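Local coordinates for agenet domain-containing protein (PDB 6IE4) that binds histone H3 tails carrying the H3K9 methyl mark through its tandem Agenet domains, consistent with a role as a reader of this chromatin mark, at residues K93-V96 with G97-V100. Numbering follows the deposited sequence.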
# COMPACT_ATOMS: atom_id res chain seq x y z
N LYS A 93 2.23 -7.87 -19.71
CA LYS A 93 3.37 -8.59 -19.16
C LYS A 93 4.09 -7.72 -18.14
O LYS A 93 4.07 -6.49 -18.22
CB LYS A 93 4.32 -9.00 -20.28
CG LYS A 93 5.15 -10.23 -19.99
CD LYS A 93 6.64 -10.02 -20.31
CE LYS A 93 7.51 -11.08 -19.61
NZ LYS A 93 8.93 -10.61 -19.44
N ILE A 94 4.72 -8.37 -17.16
CA ILE A 94 5.59 -7.70 -16.20
C ILE A 94 7.03 -8.02 -16.56
O ILE A 94 7.36 -9.18 -16.85
CB ILE A 94 5.25 -8.12 -14.76
CG1 ILE A 94 3.80 -7.77 -14.50
CG2 ILE A 94 6.17 -7.44 -13.77
CD1 ILE A 94 3.48 -7.57 -13.07
N VAL A 95 7.88 -7.00 -16.59
CA VAL A 95 9.22 -7.09 -17.15
C VAL A 95 10.25 -6.66 -16.12
O VAL A 95 9.96 -5.93 -15.17
CB VAL A 95 9.33 -6.24 -18.43
CG1 VAL A 95 8.16 -6.54 -19.32
CG2 VAL A 95 9.34 -4.74 -18.09
N VAL A 96 11.48 -7.12 -16.31
CA VAL A 96 12.59 -6.67 -15.47
C VAL A 96 12.67 -5.15 -15.46
O VAL A 96 12.84 -4.52 -16.50
CB VAL A 96 13.92 -7.28 -15.92
CG1 VAL A 96 15.07 -6.73 -15.10
CG2 VAL A 96 13.85 -8.78 -15.78
N GLY A 97 12.60 -4.56 -14.26
CA GLY A 97 12.75 -3.15 -14.08
C GLY A 97 11.46 -2.40 -13.89
O GLY A 97 11.50 -1.22 -13.54
N GLU A 98 10.34 -3.01 -14.24
CA GLU A 98 9.04 -2.47 -13.88
C GLU A 98 8.95 -2.15 -12.40
O GLU A 98 9.36 -2.94 -11.54
CB GLU A 98 7.93 -3.44 -14.28
CG GLU A 98 6.58 -2.75 -14.41
CD GLU A 98 5.66 -3.39 -15.44
OE1 GLU A 98 6.02 -4.45 -16.03
OE2 GLU A 98 4.58 -2.80 -15.65
N GLU A 99 8.40 -0.98 -12.08
CA GLU A 99 8.04 -0.73 -10.70
C GLU A 99 6.69 -1.34 -10.40
O GLU A 99 5.75 -1.25 -11.19
CB GLU A 99 7.99 0.76 -10.38
CG GLU A 99 9.37 1.22 -10.19
CD GLU A 99 9.86 1.04 -8.77
OE1 GLU A 99 9.00 1.04 -7.86
OE2 GLU A 99 11.09 0.81 -8.59
N VAL A 100 6.59 -1.93 -9.21
CA VAL A 100 5.46 -2.73 -8.81
C VAL A 100 5.25 -2.49 -7.33
O VAL A 100 6.09 -1.91 -6.64
CB VAL A 100 5.66 -4.24 -9.05
CG1 VAL A 100 5.87 -4.57 -10.53
CG2 VAL A 100 6.85 -4.71 -8.23
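Glu98 reaches back over the tight turn that precedes it and takes the amide of Val95 with its carboxylate: Val95 N donates to Glu98 OE1 at 3.2 Å, the N-H...O angle being 151° and the donor standing nearly in line with the C-O bond. Running the other way, Glu98 N donates to Val95 O at 3.1 Å, from above the carbonyl plane. Two bonds of opposite sense thus tie the same pair of residues, one from backbone to side chain and one from backbone to backbone, the latter closing a type II beta turn from Val95 to Glu98. With CG set anti to the backbone N (chi1 -159°) and the chain extended beyond it, the Glu98 side chain spans back to the loop residues leading into the turn, crossing the side chains of Ile94 and Val95 at about a right angle. The same oxygen also passes close to Ile94, alongside CA, with OE1 3.8 Å from the branch methyl CG2 of Ile94. Gly97 takes the third position of the turn with a positive phi of 102°, where a CB would be jammed against Val96 O. The second carboxylate oxygen, OE2, forms a salt bridge with Lys92, which helps to hold the group in place. Replacing Glu98 by an alanine would probably leave the Val95 amide without this acceptor and Lys92 without its charged mate. Ile94 CG2 makes a loose apolar contact with Val100 CG1 at 4.3 Å, and both side chains rest on Val113. The turn leads into strand 99-104, part of the curled antiparallel sheet, in what is probably the second, SH3-like Agenet domain of the tandem; Gly97 and Glu98 make backbone hydrogen bonds to Val113 of strand 107-117, while Phe142 of strand 140-142 touches both Ile94 and Glu98.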